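Local coordinates for oxidoreductase (Methanosarcina mazei, PDB 3KA7), which binds flavin-adenine dinucleotide and, as a member of the flavin-containing amine oxidoreductase family, probably carries out a flavin-dependent redox reaction, at residues K45-S50 against P323-T328; T85-L90 against K99-I104; I282-A287 against C330-A335; A287-L292 against G359-V364; Y303-N308 against L350-E355. All coordinates share one frame; numbering follows the deposited sequence.

Contact 1 (K45-S50 against P323-T328); sequences KGFQLS and PGKHLT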
# COMPACT_ATOMS: atom_id res chain seq x y z
N LYS A 45 -15.88 -17.67 2.46
CA LYS A 45 -17.23 -17.72 3.00
C LYS A 45 -18.23 -16.78 2.29
O LYS A 45 -19.07 -16.16 2.93
CB LYS A 45 -17.20 -17.48 4.51
CG LYS A 45 -16.46 -18.59 5.24
CD LYS A 45 -16.54 -18.46 6.74
CE LYS A 45 -15.86 -19.66 7.40
NZ LYS A 45 -15.75 -19.52 8.86
N GLY A 46 -18.12 -16.70 0.97
CA GLY A 46 -19.05 -15.90 0.19
C GLY A 46 -18.64 -14.44 0.05
O GLY A 46 -19.33 -13.66 -0.59
N PHE A 47 -17.51 -14.09 0.67
CA PHE A 47 -16.96 -12.73 0.60
C PHE A 47 -15.75 -12.70 -0.32
O PHE A 47 -15.00 -13.68 -0.40
CB PHE A 47 -16.52 -12.26 1.98
CG PHE A 47 -17.65 -11.92 2.91
CD1 PHE A 47 -18.06 -10.60 3.06
CD2 PHE A 47 -18.30 -12.91 3.63
CE1 PHE A 47 -19.10 -10.27 3.93
CE2 PHE A 47 -19.34 -12.59 4.49
CZ PHE A 47 -19.74 -11.27 4.64
N GLN A 48 -15.54 -11.57 -0.99
CA GLN A 48 -14.30 -11.34 -1.72
C GLN A 48 -13.35 -10.56 -0.82
O GLN A 48 -13.34 -9.33 -0.84
CB GLN A 48 -14.56 -10.56 -3.01
CG GLN A 48 -15.26 -11.36 -4.11
CD GLN A 48 -14.44 -12.57 -4.56
OE1 GLN A 48 -14.86 -13.72 -4.38
NE2 GLN A 48 -13.27 -12.31 -5.14
N LEU A 49 -12.60 -11.28 0.01
CA LEU A 49 -11.56 -10.65 0.82
C LEU A 49 -10.37 -10.41 -0.10
O LEU A 49 -10.48 -10.54 -1.32
CB LEU A 49 -11.19 -11.56 2.00
CG LEU A 49 -12.35 -11.98 2.92
CD1 LEU A 49 -11.85 -12.75 4.17
CD2 LEU A 49 -13.18 -10.76 3.32
N SER A 50 -9.22 -10.06 0.46
CA SER A 50 -8.06 -9.81 -0.38
C SER A 50 -6.82 -10.45 0.20
O SER A 50 -6.78 -10.84 1.37
CB SER A 50 -7.81 -8.32 -0.55
OG SER A 50 -7.12 -7.79 0.57
N PRO A 323 -25.63 -11.23 -0.27
CA PRO A 323 -26.80 -10.38 -0.11
C PRO A 323 -27.05 -10.01 1.36
O PRO A 323 -27.00 -10.87 2.24
CB PRO A 323 -27.94 -11.26 -0.64
CG PRO A 323 -27.28 -12.12 -1.67
CD PRO A 323 -25.91 -12.42 -1.09
N GLY A 324 -27.31 -8.73 1.62
CA GLY A 324 -27.63 -8.28 2.97
C GLY A 324 -26.44 -8.27 3.92
O GLY A 324 -26.60 -8.29 5.15
N LYS A 325 -25.24 -8.27 3.36
CA LYS A 325 -24.04 -8.20 4.20
C LYS A 325 -23.15 -7.08 3.69
O LYS A 325 -23.18 -6.74 2.51
CB LYS A 325 -23.26 -9.52 4.16
CG LYS A 325 -23.98 -10.71 4.80
CD LYS A 325 -24.39 -10.42 6.22
CE LYS A 325 -25.25 -11.54 6.80
NZ LYS A 325 -24.49 -12.82 6.91
N HIS A 326 -22.37 -6.49 4.59
CA HIS A 326 -21.30 -5.58 4.18
C HIS A 326 -19.96 -6.19 4.58
O HIS A 326 -19.87 -6.96 5.53
CB HIS A 326 -21.45 -4.20 4.83
CG HIS A 326 -22.36 -3.27 4.09
ND1 HIS A 326 -22.06 -2.77 2.84
CD2 HIS A 326 -23.58 -2.77 4.41
CE1 HIS A 326 -23.04 -2.00 2.42
NE2 HIS A 326 -23.97 -1.97 3.36
N LEU A 327 -18.93 -5.85 3.81
CA LEU A 327 -17.56 -6.23 4.16
C LEU A 327 -16.89 -5.00 4.74
O LEU A 327 -16.69 -4.02 4.04
CB LEU A 327 -16.81 -6.67 2.91
CG LEU A 327 -15.32 -7.01 3.05
CD1 LEU A 327 -15.06 -8.00 4.21
CD2 LEU A 327 -14.76 -7.52 1.73
N THR A 328 -16.56 -5.07 6.02
CA THR A 328 -15.92 -3.96 6.71
C THR A 328 -14.55 -4.44 7.14
O THR A 328 -14.43 -5.44 7.84
CB THR A 328 -16.74 -3.54 7.92
OG1 THR A 328 -18.09 -3.29 7.52
CG2 THR A 328 -16.15 -2.27 8.57

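Contact 2 (T85-L90 against K99-I104); sequences TVRVPL and KGFKDI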
# COMPACT_ATOMS: atom_id res chain seq x y z
N THR A 85 -14.00 10.21 6.68
CA THR A 85 -14.42 10.79 7.94
C THR A 85 -13.53 10.30 9.08
O THR A 85 -12.71 9.39 8.90
CB THR A 85 -15.89 10.48 8.24
OG1 THR A 85 -16.07 9.05 8.30
CG2 THR A 85 -16.76 11.04 7.11
N VAL A 86 -13.70 10.93 10.24
CA VAL A 86 -12.84 10.68 11.39
C VAL A 86 -13.69 10.61 12.64
O VAL A 86 -14.45 11.54 12.94
CB VAL A 86 -11.80 11.80 11.57
CG1 VAL A 86 -10.76 11.41 12.63
CG2 VAL A 86 -11.11 12.13 10.24
N ARG A 87 -13.53 9.52 13.39
CA ARG A 87 -14.29 9.31 14.61
C ARG A 87 -13.55 9.88 15.82
O ARG A 87 -12.40 9.52 16.09
CB ARG A 87 -14.56 7.82 14.80
CG ARG A 87 -15.56 7.51 15.89
CD ARG A 87 -16.40 6.28 15.54
NE ARG A 87 -17.27 6.53 14.39
CZ ARG A 87 -18.08 5.62 13.85
NH1 ARG A 87 -18.14 4.40 14.36
NH2 ARG A 87 -18.84 5.95 12.81
N VAL A 88 -14.22 10.77 16.54
CA VAL A 88 -13.58 11.45 17.67
C VAL A 88 -14.47 11.35 18.91
O VAL A 88 -15.66 11.05 18.81
CB VAL A 88 -13.28 12.93 17.34
CG1 VAL A 88 -12.32 13.03 16.17
CG2 VAL A 88 -14.58 13.70 17.04
N PRO A 89 -13.89 11.59 20.08
CA PRO A 89 -14.72 11.54 21.27
C PRO A 89 -15.74 12.67 21.27
O PRO A 89 -15.54 13.71 20.63
CB PRO A 89 -13.71 11.71 22.41
CG PRO A 89 -12.41 11.24 21.83
CD PRO A 89 -12.46 11.72 20.41
N LEU A 90 -16.84 12.45 21.98
CA LEU A 90 -17.93 13.41 22.05
C LEU A 90 -17.44 14.73 22.64
O LEU A 90 -17.74 15.79 22.11
CB LEU A 90 -19.06 12.83 22.90
CG LEU A 90 -20.50 13.20 22.57
CD1 LEU A 90 -20.76 13.33 21.08
CD2 LEU A 90 -21.42 12.16 23.19
N LYS A 99 -17.41 7.20 26.26
CA LYS A 99 -18.51 8.12 26.57
C LYS A 99 -19.23 8.62 25.32
O LYS A 99 -20.00 9.58 25.37
CB LYS A 99 -18.02 9.30 27.41
CG LYS A 99 -17.56 8.90 28.81
CD LYS A 99 -18.69 8.30 29.64
CE LYS A 99 -19.86 9.27 29.79
NZ LYS A 99 -21.09 8.61 30.31
N GLY A 100 -19.00 7.96 24.19
CA GLY A 100 -19.67 8.35 22.97
C GLY A 100 -18.69 8.96 21.99
O GLY A 100 -17.55 9.26 22.34
N PHE A 101 -19.15 9.16 20.76
CA PHE A 101 -18.31 9.70 19.71
C PHE A 101 -19.11 10.49 18.70
O PHE A 101 -20.35 10.45 18.67
CB PHE A 101 -17.56 8.57 18.99
CG PHE A 101 -18.47 7.58 18.31
CD1 PHE A 101 -19.06 7.87 17.09
CD2 PHE A 101 -18.72 6.34 18.89
CE1 PHE A 101 -19.88 6.96 16.46
CE2 PHE A 101 -19.56 5.42 18.26
CZ PHE A 101 -20.13 5.73 17.05
N LYS A 102 -18.39 11.24 17.88
CA LYS A 102 -18.99 11.93 16.77
C LYS A 102 -18.03 11.81 15.59
O LYS A 102 -16.84 11.50 15.78
CB LYS A 102 -19.24 13.40 17.13
CG LYS A 102 -17.98 14.17 17.45
CD LYS A 102 -18.30 15.59 17.93
CE LYS A 102 -17.05 16.29 18.45
NZ LYS A 102 -17.28 17.75 18.67
N ASP A 103 -18.53 12.02 14.38
CA ASP A 103 -17.70 11.93 13.18
C ASP A 103 -17.56 13.29 12.50
O ASP A 103 -18.54 14.03 12.38
CB ASP A 103 -18.30 10.92 12.18
CG ASP A 103 -18.22 9.48 12.66
OD1 ASP A 103 -17.47 9.17 13.61
OD2 ASP A 103 -18.93 8.63 12.08
N ILE A 104 -16.34 13.62 12.07
CA ILE A 104 -16.08 14.82 11.27
C ILE A 104 -15.48 14.44 9.92
O ILE A 104 -14.87 13.38 9.78
CB ILE A 104 -15.10 15.78 11.99
CG1 ILE A 104 -13.72 15.13 12.11
CG2 ILE A 104 -15.62 16.14 13.37
CD1 ILE A 104 -12.57 16.12 12.30
O HOH W 1 -18.60 8.72 9.38

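Contact 3 (I282-A287 against C330-A335); sequences IKICLA and CHQYVA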
# COMPACT_ATOMS: atom_id res chain seq x y z
N ILE A 282 -1.98 -5.54 10.97
CA ILE A 282 -2.99 -6.58 11.08
C ILE A 282 -4.31 -6.06 10.51
O ILE A 282 -4.72 -4.95 10.81
CB ILE A 282 -3.21 -6.98 12.53
CG1 ILE A 282 -1.98 -7.68 13.09
CG2 ILE A 282 -4.45 -7.87 12.64
CD1 ILE A 282 -1.90 -7.59 14.60
N LYS A 283 -4.94 -6.89 9.69
CA LYS A 283 -6.21 -6.59 9.04
C LYS A 283 -7.29 -7.47 9.67
O LYS A 283 -7.14 -8.69 9.72
CB LYS A 283 -6.09 -6.89 7.54
CG LYS A 283 -7.41 -6.82 6.78
CD LYS A 283 -7.23 -6.97 5.26
CE LYS A 283 -6.26 -8.09 4.91
NZ LYS A 283 -6.32 -8.36 3.44
N ILE A 284 -8.36 -6.85 10.15
CA ILE A 284 -9.50 -7.58 10.70
C ILE A 284 -10.68 -7.38 9.77
O ILE A 284 -11.13 -6.25 9.57
CB ILE A 284 -9.85 -7.09 12.12
CG1 ILE A 284 -8.66 -7.30 13.07
CG2 ILE A 284 -11.12 -7.81 12.64
CD1 ILE A 284 -8.89 -6.74 14.46
N CYS A 285 -11.17 -8.47 9.19
CA CYS A 285 -12.31 -8.41 8.26
C CYS A 285 -13.59 -8.79 9.00
O CYS A 285 -13.63 -9.80 9.68
CB CYS A 285 -12.10 -9.39 7.10
SG CYS A 285 -10.58 -9.02 6.13
N LEU A 286 -14.62 -7.95 8.87
CA LEU A 286 -15.89 -8.16 9.56
C LEU A 286 -16.97 -8.50 8.56
O LEU A 286 -17.04 -7.89 7.50
CB LEU A 286 -16.30 -6.90 10.33
CG LEU A 286 -15.25 -6.28 11.26
CD1 LEU A 286 -15.78 -5.01 11.91
CD2 LEU A 286 -14.76 -7.28 12.33
N ALA A 287 -17.80 -9.48 8.90
CA ALA A 287 -18.98 -9.78 8.11
C ALA A 287 -20.11 -9.01 8.79
O ALA A 287 -20.59 -9.43 9.83
CB ALA A 287 -19.24 -11.27 8.12
N CYS A 330 -10.69 -3.50 8.83
CA CYS A 330 -10.00 -2.63 9.77
C CYS A 330 -8.50 -2.84 9.66
O CYS A 330 -8.05 -3.96 9.46
CB CYS A 330 -10.41 -2.99 11.19
SG CYS A 330 -12.21 -3.10 11.43
N HIS A 331 -7.73 -1.77 9.82
CA HIS A 331 -6.27 -1.88 9.83
C HIS A 331 -5.66 -1.37 11.13
O HIS A 331 -6.07 -0.32 11.65
CB HIS A 331 -5.62 -1.08 8.70
CG HIS A 331 -4.15 -1.35 8.56
ND1 HIS A 331 -3.66 -2.57 8.13
CD2 HIS A 331 -3.07 -0.58 8.85
CE1 HIS A 331 -2.34 -2.53 8.14
NE2 HIS A 331 -1.95 -1.34 8.56
N GLN A 332 -4.68 -2.10 11.63
CA GLN A 332 -3.87 -1.59 12.72
C GLN A 332 -2.38 -1.76 12.42
O GLN A 332 -1.92 -2.84 12.04
CB GLN A 332 -4.27 -2.24 14.05
CG GLN A 332 -4.02 -3.75 14.10
CD GLN A 332 -4.69 -4.42 15.31
OE1 GLN A 332 -4.03 -4.70 16.32
NE2 GLN A 332 -5.98 -4.69 15.19
N TYR A 333 -1.65 -0.66 12.56
CA TYR A 333 -0.20 -0.65 12.53
C TYR A 333 0.34 -1.61 13.59
O TYR A 333 -0.18 -1.66 14.69
CB TYR A 333 0.27 0.78 12.85
CG TYR A 333 1.69 0.91 13.36
CD1 TYR A 333 2.77 0.81 12.50
CD2 TYR A 333 1.95 1.15 14.71
CE1 TYR A 333 4.07 0.93 12.97
CE2 TYR A 333 3.25 1.29 15.19
CZ TYR A 333 4.31 1.17 14.30
OH TYR A 333 5.61 1.31 14.74
N VAL A 334 1.39 -2.36 13.24
CA VAL A 334 2.14 -3.17 14.22
C VAL A 334 3.61 -2.73 14.18
O VAL A 334 4.24 -2.75 13.13
CB VAL A 334 2.04 -4.70 13.92
CG1 VAL A 334 2.89 -5.52 14.89
CG2 VAL A 334 0.61 -5.15 14.01
N ALA A 335 4.12 -2.33 15.34
CA ALA A 335 5.53 -1.95 15.47
C ALA A 335 6.42 -3.20 15.32
O ALA A 335 6.04 -4.29 15.74
CB ALA A 335 5.76 -1.30 16.83

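Contact 4 (A287-L292 against G359-V364); sequences AADEPL and GKRYEV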
# COMPACT_ATOMS: atom_id res chain seq x y z
N ALA A 287 -17.80 -9.48 8.90
CA ALA A 287 -18.98 -9.78 8.11
C ALA A 287 -20.11 -9.01 8.79
O ALA A 287 -20.59 -9.43 9.83
CB ALA A 287 -19.24 -11.27 8.12
N ALA A 288 -20.49 -7.87 8.25
CA ALA A 288 -21.45 -7.01 8.93
C ALA A 288 -22.87 -7.24 8.43
O ALA A 288 -23.08 -7.41 7.24
CB ALA A 288 -21.05 -5.54 8.77
N ASP A 289 -23.84 -7.23 9.34
CA ASP A 289 -25.26 -7.41 8.98
C ASP A 289 -25.95 -6.06 8.78
O ASP A 289 -27.16 -5.99 8.53
CB ASP A 289 -25.99 -8.18 10.08
CG ASP A 289 -25.35 -9.51 10.36
OD1 ASP A 289 -25.57 -10.44 9.57
OD2 ASP A 289 -24.61 -9.61 11.37
N GLU A 290 -25.16 -4.99 8.89
CA GLU A 290 -25.64 -3.63 8.69
C GLU A 290 -24.41 -2.78 8.37
O GLU A 290 -23.30 -3.18 8.69
CB GLU A 290 -26.30 -3.11 9.97
CG GLU A 290 -25.35 -3.02 11.17
CD GLU A 290 -26.04 -2.51 12.42
OE1 GLU A 290 -26.84 -1.55 12.31
OE2 GLU A 290 -25.78 -3.06 13.51
N PRO A 291 -24.60 -1.62 7.73
CA PRO A 291 -23.45 -0.75 7.48
C PRO A 291 -22.77 -0.32 8.79
O PRO A 291 -23.44 -0.02 9.78
CB PRO A 291 -24.08 0.47 6.78
CG PRO A 291 -25.36 -0.02 6.23
CD PRO A 291 -25.85 -1.07 7.17
N LEU A 292 -21.44 -0.32 8.80
CA LEU A 292 -20.70 0.14 9.96
C LEU A 292 -20.03 1.48 9.67
O LEU A 292 -19.97 2.34 10.54
CB LEU A 292 -19.67 -0.91 10.41
CG LEU A 292 -20.23 -2.28 10.77
CD1 LEU A 292 -19.10 -3.28 11.04
CD2 LEU A 292 -21.18 -2.20 11.97
N GLY A 359 -22.63 -2.02 20.01
CA GLY A 359 -24.01 -2.46 19.79
C GLY A 359 -24.34 -2.83 18.36
O GLY A 359 -25.48 -3.20 18.06
N LYS A 360 -23.35 -2.77 17.48
CA LYS A 360 -23.59 -3.10 16.07
C LYS A 360 -23.57 -4.60 15.84
O LYS A 360 -22.98 -5.37 16.61
CB LYS A 360 -22.59 -2.39 15.15
CG LYS A 360 -22.68 -0.89 15.21
CD LYS A 360 -23.95 -0.38 14.53
CE LYS A 360 -23.86 1.12 14.27
NZ LYS A 360 -25.19 1.68 13.89
N ARG A 361 -24.21 -5.02 14.76
CA ARG A 361 -24.38 -6.43 14.45
C ARG A 361 -23.37 -6.86 13.39
O ARG A 361 -23.50 -6.55 12.22
CB ARG A 361 -25.81 -6.66 13.95
CG ARG A 361 -26.15 -8.08 13.55
CD ARG A 361 -25.64 -9.06 14.57
NE ARG A 361 -26.54 -9.20 15.71
CZ ARG A 361 -27.45 -10.16 15.84
NH1 ARG A 361 -27.60 -11.08 14.90
NH2 ARG A 361 -28.21 -10.21 16.92
N TYR A 362 -22.34 -7.58 13.83
CA TYR A 362 -21.33 -8.11 12.90
C TYR A 362 -20.63 -9.30 13.54
O TYR A 362 -20.77 -9.54 14.73
CB TYR A 362 -20.28 -7.03 12.57
CG TYR A 362 -19.53 -6.56 13.79
CD1 TYR A 362 -18.36 -7.21 14.20
CD2 TYR A 362 -19.99 -5.50 14.55
CE1 TYR A 362 -17.70 -6.81 15.34
CE2 TYR A 362 -19.32 -5.09 15.69
CZ TYR A 362 -18.17 -5.75 16.07
OH TYR A 362 -17.50 -5.36 17.20
N GLU A 363 -19.88 -10.04 12.72
CA GLU A 363 -19.02 -11.10 13.22
C GLU A 363 -17.64 -10.91 12.63
O GLU A 363 -17.48 -10.44 11.50
CB GLU A 363 -19.56 -12.47 12.82
CG GLU A 363 -20.99 -12.74 13.30
CD GLU A 363 -21.64 -13.91 12.56
OE1 GLU A 363 -21.66 -13.90 11.31
OE2 GLU A 363 -22.15 -14.83 13.24
N VAL A 364 -16.62 -11.27 13.39
CA VAL A 364 -15.28 -11.27 12.84
C VAL A 364 -15.17 -12.43 11.86
O VAL A 364 -15.39 -13.59 12.22
CB VAL A 364 -14.25 -11.43 13.96
CG1 VAL A 364 -12.84 -11.56 13.37
CG2 VAL A 364 -14.35 -10.25 14.94
O HOH W 2 -22.38 -11.47 10.02
O HOH W 3 -25.87 0.50 10.81

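Contact 5 (Y303-N308 against L350-E355); sequences YTRRIN and LEDLKE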
# COMPACT_ATOMS: atom_id res chain seq x y z
N TYR A 303 -8.72 7.46 18.28
CA TYR A 303 -8.76 7.27 19.74
C TYR A 303 -9.00 5.82 20.15
O TYR A 303 -9.99 5.50 20.81
CB TYR A 303 -9.78 8.23 20.37
CG TYR A 303 -9.30 9.66 20.28
CD1 TYR A 303 -8.62 10.25 21.33
CD2 TYR A 303 -9.48 10.39 19.11
CE1 TYR A 303 -8.14 11.55 21.24
CE2 TYR A 303 -9.00 11.71 19.00
CZ TYR A 303 -8.32 12.27 20.07
OH TYR A 303 -7.84 13.56 19.98
N THR A 304 -8.07 4.96 19.74
CA THR A 304 -8.15 3.53 19.98
C THR A 304 -6.83 3.05 20.57
O THR A 304 -5.86 3.82 20.64
CB THR A 304 -8.29 2.79 18.66
OG1 THR A 304 -7.17 3.13 17.84
CG2 THR A 304 -9.59 3.21 17.94
N ARG A 305 -6.78 1.77 20.94
CA ARG A 305 -5.53 1.13 21.34
C ARG A 305 -4.63 0.88 20.13
O ARG A 305 -3.42 1.12 20.19
CB ARG A 305 -5.80 -0.23 21.99
CG ARG A 305 -6.68 -0.17 23.24
CD ARG A 305 -7.36 -1.52 23.46
NE ARG A 305 -8.28 -1.46 24.59
CZ ARG A 305 -9.50 -0.94 24.53
NH1 ARG A 305 -9.96 -0.45 23.38
NH2 ARG A 305 -10.27 -0.92 25.61
N ARG A 306 -5.22 0.39 19.04
CA ARG A 306 -4.44 -0.06 17.88
C ARG A 306 -5.08 0.25 16.51
O ARG A 306 -4.37 0.62 15.58
CB ARG A 306 -4.17 -1.56 17.96
CG ARG A 306 -3.16 -1.94 19.02
CD ARG A 306 -1.80 -1.44 18.59
NE ARG A 306 -0.81 -1.40 19.66
CZ ARG A 306 -0.51 -2.42 20.44
NH1 ARG A 306 -1.14 -3.57 20.25
NH2 ARG A 306 0.42 -2.30 21.38
N ILE A 307 -6.39 0.07 16.38
CA ILE A 307 -7.03 0.24 15.06
C ILE A 307 -6.89 1.68 14.56
O ILE A 307 -7.20 2.63 15.28
CB ILE A 307 -8.51 -0.20 15.07
CG1 ILE A 307 -8.57 -1.73 15.23
CG2 ILE A 307 -9.19 0.18 13.77
CD1 ILE A 307 -9.99 -2.31 15.34
N ASN A 308 -6.38 1.85 13.34
CA ASN A 308 -6.15 3.19 12.78
C ASN A 308 -7.29 3.67 11.89
O ASN A 308 -7.53 4.88 11.74
CB ASN A 308 -4.87 3.21 11.96
CG ASN A 308 -3.67 2.81 12.77
OD1 ASN A 308 -3.01 1.84 12.44
ND2 ASN A 308 -3.39 3.56 13.85
N LEU A 350 -9.40 -6.24 18.78
CA LEU A 350 -10.74 -6.78 19.05
C LEU A 350 -11.48 -5.97 20.11
O LEU A 350 -12.71 -5.77 20.01
CB LEU A 350 -10.63 -8.25 19.45
CG LEU A 350 -10.22 -9.17 18.30
CD1 LEU A 350 -10.14 -10.61 18.79
CD2 LEU A 350 -11.21 -9.07 17.16
N GLU A 351 -10.74 -5.49 21.11
CA GLU A 351 -11.30 -4.61 22.13
C GLU A 351 -11.72 -3.29 21.51
O GLU A 351 -12.77 -2.73 21.85
CB GLU A 351 -10.27 -4.33 23.23
CG GLU A 351 -9.83 -5.57 23.97
CD GLU A 351 -10.99 -6.45 24.34
OE1 GLU A 351 -11.85 -5.99 25.13
OE2 GLU A 351 -11.06 -7.59 23.83
N ASP A 352 -10.89 -2.78 20.59
CA ASP A 352 -11.20 -1.51 19.91
C ASP A 352 -12.53 -1.56 19.17
O ASP A 352 -13.24 -0.55 19.14
CB ASP A 352 -10.12 -1.13 18.87
CG ASP A 352 -8.85 -0.59 19.50
OD1 ASP A 352 -8.89 -0.10 20.65
OD2 ASP A 352 -7.80 -0.65 18.82
N LEU A 353 -12.82 -2.70 18.54
CA LEU A 353 -14.05 -2.90 17.76
C LEU A 353 -15.30 -2.61 18.59
O LEU A 353 -16.27 -2.02 18.10
CB LEU A 353 -14.12 -4.33 17.23
CG LEU A 353 -13.10 -4.74 16.17
CD1 LEU A 353 -13.35 -6.19 15.72
CD2 LEU A 353 -13.19 -3.78 14.99
N LYS A 354 -15.27 -3.01 19.85
CA LYS A 354 -16.41 -2.83 20.73
C LYS A 354 -16.67 -1.36 21.02
O LYS A 354 -17.81 -0.96 21.28
CB LYS A 354 -16.17 -3.58 22.05
CG LYS A 354 -15.91 -5.06 21.88
CD LYS A 354 -15.54 -5.68 23.23
CE LYS A 354 -15.04 -7.12 23.09
NZ LYS A 354 -14.89 -7.74 24.44
N GLU A 355 -15.61 -0.56 20.96
CA GLU A 355 -15.69 0.87 21.26
C GLU A 355 -15.96 1.70 20.00
O GLU A 355 -16.61 2.74 20.06
CB GLU A 355 -14.42 1.35 21.97
CG GLU A 355 -14.23 0.68 23.34
CD GLU A 355 -12.92 1.04 24.05
OE1 GLU A 355 -12.05 1.71 23.46
OE2 GLU A 355 -12.77 0.62 25.21
O HOH W 4 -12.04 4.15 22.08

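Contact 1 (K45-S50 against P323-T328)
Leu327 and Leu49 meet through their branch tips, CD1 of Leu327 lying 3.5 Å from Leu49 CD2, a tight fit for two methyl groups. The first torsion of Leu327 sets CG anti to the backbone N (chi1 175°), and from there both methyls branch toward strand 47-50: the second, CD2, rests 3.4 Å from the carbonyl O of Gln48. That oxygen is buried here and has no hydrogen-bond partner in the model.

No hydrogen bond joins strands 47-50 and 326-328. Their axes run 8.6 Å apart and nearly parallel, at 17°, so this is side-chain packing between two sheets: the two-stranded hairpin 41-50 lies against the large mixed sheet. Flat and branched apolar residues suit such an interface because they fill it without needing polar mates.

Phe47 supplies the aromatic part. The edge of its ring is turned to the other strand, with CD1 4.1 Å from Leu327 CB and CE1 3.8 Å from the carbonyl O of His326. Beyond them CZ reaches Lys325 CB at 4.0 Å; the lysine then bends off, taking its charged end away from the ring. Leu365 of strand 362-370 also touches Phe47 and Leu49, while Gln48 bonds through its backbone to Leu320.

Contact 2 (T85-L90 against K99-I104)
Val86, Arg87, Val88 and Pro89 pair with Ile104, Asp103, Lys102 and Phe101 in an antiparallel ladder, the strand axes 4.5 Å apart at 153°. Val86 with Ile104 and Val88 with Lys102 are hydrogen-bonded pairs, each joined by two backbone bonds; the straightest, Val88 N to Lys102 O, spans 2.8 Å. Arg87 with Asp103 is a non-hydrogen-bonded pair. Proline suits position 89 because the pairing with Phe101, also non-hydrogen-bonded, uses no N-H of that residue.

Arg87 and Asp103 share one face of this beta hairpin. Arg87 grips the carboxylate side-on, NE to OD1 of Asp103 at 2.8 Å and NH2 to OD2 of Asp103 also at 2.8 Å, each oxygen using its syn lone pair. The two planes lie only 7° apart. Bends at chi2 and chi3 of the arginine carry the chain across Phe101, and Arg87 CD stands 3.6 Å from the ring centroid in a CH-pi contact. The guanidinium lies almost parallel to the ring, Phe101 CE1 over one face.

On the other face Val88 CG2 presses on Lys102 CG at 3.5 Å, while Val86 CB meets Ile104 CG1; Trp150 of helix 149-163 packs on both valines and the isoleucine.

A water links Asp103 OD2 to Thr85 OG1, which also bonds His295. With two nitrogens on its oxygens, Asp103 is likely to stay ionised, and ring and carboxylate together probably fix the rotation of the guanidinium.

Contact 3 (I282-A287 against C330-A335)
Ile282 N donates to Gln332 O over 2.9 Å, and Gln332 N returns a bond to Ile282 O. The same exchange recurs two residues along, where Cys330 N reaches Ile284 O at 2.9 Å and Ile284 N reaches Cys330 O. Between these hydrogen-bonded pairs sits the non-hydrogen-bonded pair Lys283 with His331. Lys283 CA makes a CA-H...O contact of 3.2 Å with Cys330 O.

One face of the sheet is largely apolar. Gln332 holds CG between its backbone N and carbonyl carbon (chi1 63°), which sets CG 3.7 Å from Ile282 CB. Ile282 CD1 passes on to Val334 CG2 at 3.5 Å, and Leu286 CD1 touches the sulphur of Cys330 at 4.1 Å. Leu353 of helix 342-356 packs on Leu286 and Cys330.

Lys283 and His331 point to the other face. Lys283 NZ bonds Gly52 O and His331 NE2 bonds Ser164, whereas the buried His331 ND1 has no partner in the model. The lysine side chain comes within about 4 Å of the bound FAD.

Beta-branched isoleucines suit such regular antiparallel pairing, here between neighbouring strands 280-288 and 326-334 of the mixed sheet, whose Lys283 face looks toward the flavin, a site characteristic of flavin-containing amine oxidoreductases.

Contact 4 (A287-L292 against G359-V364)
Glu290 OE2 accepts the backbone N-H of Arg361 at 2.8 Å, through the lone pair on the side away from OE1. The CG of Glu290 sits between the backbone N and the carbonyl carbon (chi1 63°), and from there an extended chain spans to the opposite loop. OE1 faces Lys360 NZ in a long salt bridge of 4.0 Å and takes a water proton; that water also donates to Pro291 O. An alanine in place of Glu290 would probably leave the Arg361 N-H without its acceptor and Lys360 without its nearby negative charge, loosening the two loops from each other.

Behind this side-chain link the pairing is backbone-made. Ala287 N bonds Glu363 O at 2.8 Å and Glu363 N bonds Ala287 O, while Asp289 N reaches Arg361 O at 3.0 Å as the strand ends. A second water lies between Ala287 O and Glu363 OE1, within hydrogen-bonding distance of both.

Leu292 CD2 presses on Lys360 CB at 3.5 Å, and the small side chain of Ala288 suits the close approach of the strands.

Strand 362-370, outermost in the mixed sheet, is thus joined to strand 280-288; Leu353 of helix 342-356 touches Tyr362, and Ala288 bonds His326 of strand 326-334.

Contact 5 (Y303-N308 against L350-E355)
Asp352 accepts four N-H groups from Arg305, Arg306 and Ile307. OD1 takes the backbone N of Arg305 at 2.8 Å and Arg305 NH1 at 3.0 Å, the two coming from opposite faces of the carboxylate plane. OD2 takes Arg306 N at 2.8 Å and Ile307 N at 2.9 Å. An alanine at Asp352 would probably leave three successive backbone N-H groups without their acceptor and free the turn to shift.

Arg305 NH2 forms a salt bridge with Glu355 OE2 at 3.0 Å; that oxygen lies near the guanidinium plane, while NH2 meets it from above the carboxylate plane. The Arg305 chain is extended from CG to NE, which carries NE out to Glu351 CB, a methylene packed over the centre of one guanidinium face.

Farther out, Ile307 CD1 touches Leu353 CD2 at 3.5 Å, and Thr304 OG1 closes the loop by donating to Ile307 O.

A helix carboxylate gathering consecutive loop amides, backed by a salt-bridge network, here fastens helix 342-356 to the turn leading into strand 307-311 of the mixed sheet.

All five contacts reach the large mixed sheet, yet differ with their place in it. Contact 3 is the wholly buried one, joining neighbouring strands 280-288 and 326-334 by regular backbone bonds and lying nearest the FAD. It shares Ala287 with contact 4, which carries strand 280-288 on to the outermost strand 362-370 and relies more on charges and waters. Contact 1 also uses strand 326-334, but by apolar packing without hydrogen bonds. Contact 2 forms the hairpin at the sheet's other margin, partly exposed and carrying one two-bond salt bridge; contact 5 touches it through Tyr303 and Pro89. Contact 5 ties a helix to the sheet, and its Leu353 packs against residues of contacts 3 and 4.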